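Hydrazine synthase subunit alpha (Candidatus Kuenenia stuttgartiensis, PDB 5C2V) condenses hydroxylamine, delivered from the gamma subunit of the hydrazine synthase complex, with ammonia to give hydrazine. Local coordinates at residues D[129-143]-D[155-167]. Residues are numbered along the deposited sequence; the frame is centred on the assembly and turned at random.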
loop_
_atom_site.group_PDB
_atom_site.type_symbol
_atom_site.label_atom_id
_atom_site.label_comp_id
_atom_site.label_asym_id
_atom_site.label_seq_id
_atom_site.Cartn_x
_atom_site.Cartn_y
_atom_site.Cartn_z
ATOM N N ILE D 129 9.675 34.257 6.484
ATOM C CA ILE D 129 10.397 34.117 7.746
ATOM C C ILE D 129 11.711 34.884 7.689
ATOM O O ILE D 129 12.252 35.131 6.609
ATOM C CB ILE D 129 10.698 32.642 8.096
ATOM C CG1 ILE D 129 11.536 31.988 6.995
ATOM C CG2 ILE D 129 9.412 31.864 8.344
ATOM C CD1 ILE D 129 12.002 30.590 7.330
ATOM N N TYR D 130 12.222 35.259 8.857
ATOM C CA TYR D 130 13.503 35.947 8.935
ATOM C C TYR D 130 14.636 34.955 9.148
ATOM O O TYR D 130 14.567 34.089 10.020
ATOM C CB TYR D 130 13.500 36.985 10.059
ATOM C CG TYR D 130 12.586 38.162 9.808
ATOM C CD1 TYR D 130 12.857 39.073 8.795
ATOM C CD2 TYR D 130 11.458 38.368 10.590
ATOM C CE1 TYR D 130 12.026 40.153 8.564
ATOM C CE2 TYR D 130 10.621 39.446 10.368
ATOM C CZ TYR D 130 10.910 40.335 9.352
ATOM O OH TYR D 130 10.082 41.409 9.126
ATOM N N TYR D 131 15.671 35.081 8.330
ATOM C CA TYR D 131 16.881 34.295 8.492
ATOM C C TYR D 131 18.044 35.253 8.632
ATOM O O TYR D 131 18.332 36.017 7.717
ATOM C CB TYR D 131 17.093 33.359 7.304
ATOM C CG TYR D 131 18.294 32.454 7.446
ATOM C CD1 TYR D 131 18.320 31.452 8.406
ATOM C CD2 TYR D 131 19.398 32.596 6.616
ATOM C CE1 TYR D 131 19.412 30.619 8.541
ATOM C CE2 TYR D 131 20.496 31.767 6.742
ATOM C CZ TYR D 131 20.497 30.781 7.705
ATOM O OH TYR D 131 21.584 29.949 7.836
ATOM N N ALA D 132 18.735 35.212 9.760
ATOM C CA ALA D 132 19.728 36.238 10.001
ATOM C C ALA D 132 21.066 35.784 9.438
ATOM O O ALA D 132 21.725 34.896 9.979
ATOM C CB ALA D 132 19.824 36.535 11.479
ATOM N N ALA D 133 21.454 36.424 8.340
ATOM C CA ALA D 133 22.643 36.051 7.590
ATOM C C ALA D 133 23.652 37.186 7.617
ATOM O O ALA D 133 23.451 38.223 6.987
ATOM C CB ALA D 133 22.277 35.696 6.157
ATOM N N GLY D 134 24.744 36.982 8.343
ATOM C CA GLY D 134 25.701 38.046 8.569
ATOM C C GLY D 134 25.158 39.062 9.555
ATOM O O GLY D 134 25.775 40.098 9.794
ATOM N N SER D 135 23.982 38.776 10.107
ATOM C CA SER D 135 23.400 39.598 11.160
ATOM C C SER D 135 23.155 38.759 12.406
ATOM O O SER D 135 22.278 37.908 12.423
ATOM C CB SER D 135 22.092 40.236 10.689
ATOM O OG SER D 135 22.203 40.717 9.361
ATOM N N ILE D 136 23.922 39.013 13.455
ATOM C CA ILE D 136 23.726 38.316 14.717
ATOM C C ILE D 136 23.455 39.364 15.781
ATOM O O ILE D 136 22.397 39.370 16.410
ATOM C CB ILE D 136 24.938 37.444 15.091
ATOM C CG1 ILE D 136 25.122 36.336 14.052
ATOM C CG2 ILE D 136 24.756 36.834 16.471
ATOM C CD1 ILE D 136 23.888 35.485 13.835
ATOM N N GLU D 137 24.429 40.247 15.982
ATOM C CA GLU D 137 24.252 41.403 16.845
ATOM C C GLU D 137 23.834 42.628 16.034
ATOM O O GLU D 137 24.267 42.808 14.894
ATOM C CB GLU D 137 25.536 41.693 17.618
ATOM C CG GLU D 137 26.805 41.364 16.853
ATOM C CD GLU D 137 28.053 41.531 17.697
ATOM O OE1 GLU D 137 28.141 40.877 18.757
ATOM O OE2 GLU D 137 28.946 42.308 17.298
ATOM N N GLU D 138 22.980 43.455 16.629
ATOM C CA GLU D 138 22.441 44.641 15.968
ATOM C C GLU D 138 23.527 45.657 15.636
ATOM O O GLU D 138 24.452 45.871 16.420
ATOM C CB GLU D 138 21.378 45.297 16.848
ATOM C CG GLU D 138 20.402 44.320 17.473
ATOM C CD GLU D 138 19.399 45.007 18.373
ATOM O OE1 GLU D 138 18.953 44.380 19.356
ATOM O OE2 GLU D 138 19.058 46.177 18.098
ATOM N N GLY D 139 23.405 46.287 14.474
ATOM C CA GLY D 139 24.370 47.282 14.054
ATOM C C GLY D 139 24.478 47.410 12.549
ATOM O O GLY D 139 23.538 47.116 11.809
ATOM N N GLU D 140 25.644 47.857 12.103
ATOM C CA GLU D 140 25.963 47.937 10.688
ATOM C C GLU D 140 27.148 47.019 10.447
ATOM O O GLU D 140 27.821 46.612 11.394
ATOM C CB GLU D 140 26.291 49.369 10.263
ATOM C CG GLU D 140 27.482 49.975 10.990
ATOM C CD GLU D 140 27.902 51.313 10.410
ATOM O OE1 GLU D 140 27.352 51.707 9.361
ATOM O OE2 GLU D 140 28.784 51.970 11.004
ATOM N N GLY D 141 27.405 46.683 9.190
ATOM C CA GLY D 141 28.458 45.737 8.890
ATOM C C GLY D 141 29.165 46.032 7.587
ATOM O O GLY D 141 28.628 46.692 6.695
ATOM N N ARG D 142 30.385 45.518 7.490
ATOM C CA ARG D 142 31.328 45.913 6.457
ATOM C C ARG D 142 31.081 45.236 5.115
ATOM O O ARG D 142 30.585 44.112 5.051
ATOM C CB ARG D 142 32.752 45.617 6.933
ATOM C CG ARG D 142 33.063 46.207 8.301
ATOM C CD ARG D 142 34.200 45.470 8.989
ATOM N NE ARG D 142 35.431 45.497 8.206
ATOM C CZ ARG D 142 36.513 44.781 8.495
ATOM N NH1 ARG D 142 36.515 43.975 9.548
ATOM N NH2 ARG D 142 37.592 44.867 7.729
ATOM N N ILE D 143 31.431 45.941 4.045
ATOM C CA ILE D 143 31.404 45.377 2.703
ATOM C C ILE D 143 32.811 45.409 2.121
ATOM O O ILE D 143 33.375 46.478 1.889
ATOM C CB ILE D 143 30.440 46.139 1.775
ATOM C CG1 ILE D 143 29.002 46.012 2.283
ATOM C CG2 ILE D 143 30.556 45.624 0.349
ATOM C CD1 ILE D 143 27.977 46.677 1.391
ATOM N N LYS D 155 39.655 45.266 -0.071
ATOM C CA LYS D 155 39.354 46.598 0.435
ATOM C C LYS D 155 37.912 46.737 0.922
ATOM O O LYS D 155 36.992 46.099 0.389
ATOM C CB LYS D 155 39.639 47.644 -0.648
ATOM C CG LYS D 155 41.038 47.554 -1.247
ATOM C CD LYS D 155 41.261 48.624 -2.305
ATOM C CE LYS D 155 42.586 48.427 -3.025
ATOM N NZ LYS D 155 42.834 49.491 -4.039
ATOM N N GLU D 156 37.738 47.590 1.930
ATOM C CA GLU D 156 36.429 47.914 2.490
ATOM C C GLU D 156 35.772 49.024 1.682
ATOM O O GLU D 156 36.316 50.117 1.559
ATOM C CB GLU D 156 36.553 48.353 3.948
ATOM C CG GLU D 156 37.217 47.351 4.867
ATOM C CD GLU D 156 37.875 48.018 6.058
ATOM O OE1 GLU D 156 38.728 48.906 5.845
ATOM O OE2 GLU D 156 37.530 47.667 7.206
ATOM N N HIS D 157 34.628 48.723 1.087
ATOM C CA HIS D 157 33.901 49.702 0.286
ATOM C C HIS D 157 32.692 50.356 0.973
ATOM O O HIS D 157 31.857 50.974 0.310
ATOM C CB HIS D 157 33.545 49.082 -1.054
ATOM C CG HIS D 157 34.718 49.026 -1.981
ATOM N ND1 HIS D 157 35.786 48.179 -1.776
ATOM C CD2 HIS D 157 35.036 49.769 -3.070
ATOM C CE1 HIS D 157 36.689 48.369 -2.721
ATOM N NE2 HIS D 157 36.253 49.330 -3.520
ATOM N N GLY D 158 32.595 50.202 2.290
ATOM C CA GLY D 158 31.515 50.803 3.060
ATOM C C GLY D 158 30.533 49.831 3.683
ATOM O O GLY D 158 30.740 48.621 3.637
ATOM N N MET D 159 29.478 50.358 4.298
ATOM C CA MET D 159 28.681 49.554 5.220
ATOM C C MET D 159 27.271 49.235 4.737
ATOM O O MET D 159 26.822 49.718 3.696
ATOM C CB MET D 159 28.581 50.276 6.567
ATOM C CG MET D 159 29.882 50.893 7.048
ATOM S SD MET D 159 31.131 49.663 7.458
ATOM C CE MET D 159 30.413 48.947 8.933
ATOM N N VAL D 160 26.578 48.413 5.521
ATOM C CA VAL D 160 25.171 48.110 5.293
ATOM C C VAL D 160 24.515 47.748 6.624
ATOM O O VAL D 160 25.133 47.094 7.463
ATOM C CB VAL D 160 25.001 46.958 4.268
ATOM C CG1 VAL D 160 25.862 45.761 4.649
ATOM C CG2 VAL D 160 23.538 46.559 4.124
ATOM N N GLU D 161 23.271 48.174 6.825
ATOM C CA GLU D 161 22.531 47.802 8.025
ATOM C C GLU D 161 22.374 46.291 8.097
ATOM O O GLU D 161 21.971 45.659 7.121
ATOM C CB GLU D 161 21.157 48.477 8.050
ATOM C CG GLU D 161 21.081 49.715 8.929
ATOM C CD GLU D 161 21.116 49.383 10.409
ATOM O OE1 GLU D 161 20.506 48.367 10.807
ATOM O OE2 GLU D 161 21.754 50.135 11.174
ATOM N N LYS D 162 22.685 45.707 9.249
ATOM C CA LYS D 162 22.511 44.273 9.399
ATOM C C LYS D 162 21.122 44.012 9.952
ATOM O O LYS D 162 20.836 44.278 11.119
ATOM C CB LYS D 162 23.579 43.672 10.315
ATOM C CG LYS D 162 25.008 43.970 9.897
ATOM C CD LYS D 162 25.994 43.377 10.891
ATOM C CE LYS D 162 25.820 43.999 12.267
ATOM N NZ LYS D 162 26.418 43.161 13.342
ATOM N N THR D 163 20.268 43.472 9.093
ATOM C CA THR D 163 18.884 43.193 9.436
ATOM C C THR D 163 18.650 41.706 9.265
ATOM O O THR D 163 18.350 40.992 10.223
ATOM C CB THR D 163 17.902 43.989 8.554
ATOM O OG1 THR D 163 18.280 43.856 7.178
ATOM C CG2 THR D 163 17.924 45.461 8.931
ATOM N N GLY D 164 18.798 41.247 8.029
ATOM C CA GLY D 164 18.706 39.835 7.732
ATOM C C GLY D 164 18.195 39.568 6.334
ATOM O O GLY D 164 18.182 40.447 5.473
ATOM N N MET D 165 17.773 38.330 6.120
ATOM C CA MET D 165 17.200 37.900 4.859
ATOM C C MET D 165 15.784 37.414 5.122
ATOM O O MET D 165 15.433 37.099 6.260
ATOM C CB MET D 165 18.044 36.790 4.231
ATOM C CG MET D 165 19.499 37.162 4.000
ATOM S SD MET D 165 19.720 38.226 2.565
ATOM C CE MET D 165 19.189 37.123 1.257
ATOM N N ILE D 166 14.963 37.362 4.079
ATOM C CA ILE D 166 13.613 36.839 4.229
ATOM C C ILE D 166 13.380 35.645 3.312
ATOM O O ILE D 166 13.412 35.772 2.089
ATOM C CB ILE D 166 12.548 37.912 3.944
ATOM C CG1 ILE D 166 12.577 38.989 5.030
ATOM C CG2 ILE D 166 11.165 37.283 3.879
ATOM C CD1 ILE D 166 11.484 40.026 4.892
ATOM N N ILE D 167 13.151 34.483 3.913
ATOM C CA ILE D 167 12.848 33.280 3.150
ATOM C C ILE D 167 11.341 33.098 3.070
ATOM O O ILE D 167 10.676 32.961 4.095
ATOM C CB ILE D 167 13.479 32.024 3.783
ATOM C CG1 ILE D 167 14.940 32.286 4.162
ATOM C CG2 ILE D 167 13.361 30.836 2.839
ATOM C CD1 ILE D 167 15.825 32.640 2.990
#
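Lys162 runs its chain along the loop ahead of strand 139-146, with CD beside Gly134 O and CE between the carbonyls of Glu137 and Glu140. A bend at chi3 (-62°) turns its tip so that NZ donates to Glu137 O at 2.7 Å, and Glu22 of the gamma subunit completes the grip as a salt-bridge partner. The aliphatic part occupies the side where Gly141 has no side chain, CG lying 3.7 Å from Gly141 N. Ser135 OG comes up to the root of the same chain, 3.4 Å from Lys162 CB.

Farther out, Glu140 and Met159 cross at about a right angle, the Glu140 carboxylate atom OE1 lying against Met159 CB and CG. Met159, bent at chi2 and chi3, folds its CE back to 3.4 Å from Gly141 C, and its SD and CE also meet Arg142 CG. Arg142 then reaches Glu156: NH2 lies 2.8 Å from OE2 in a salt bridge, but the guanidinium and carboxylate planes stand 74° apart and the hydrogen bond is weak.

These residues belong to the beta hairpin of strands 139-146 and 154-171, which projects from the propeller-bearing N-terminal domain beside the gamma subunit. The long second strand also pairs antiparallel with strand 124-131, so it has two successive partners with the loop between them.

In that inner half, Tyr130 and Ile166 lie side by side, ring CE1 3.7 Å from Ile166 CD1, while Tyr85 meets the ring edge-to-face. On the other side of the sheet Ile129 CG1 packs 3.8 Å from Ile167 CB, and Tyr131 CB touches Ile167 CG1; the Tyr131 hydroxyl bonds to Gly237 O.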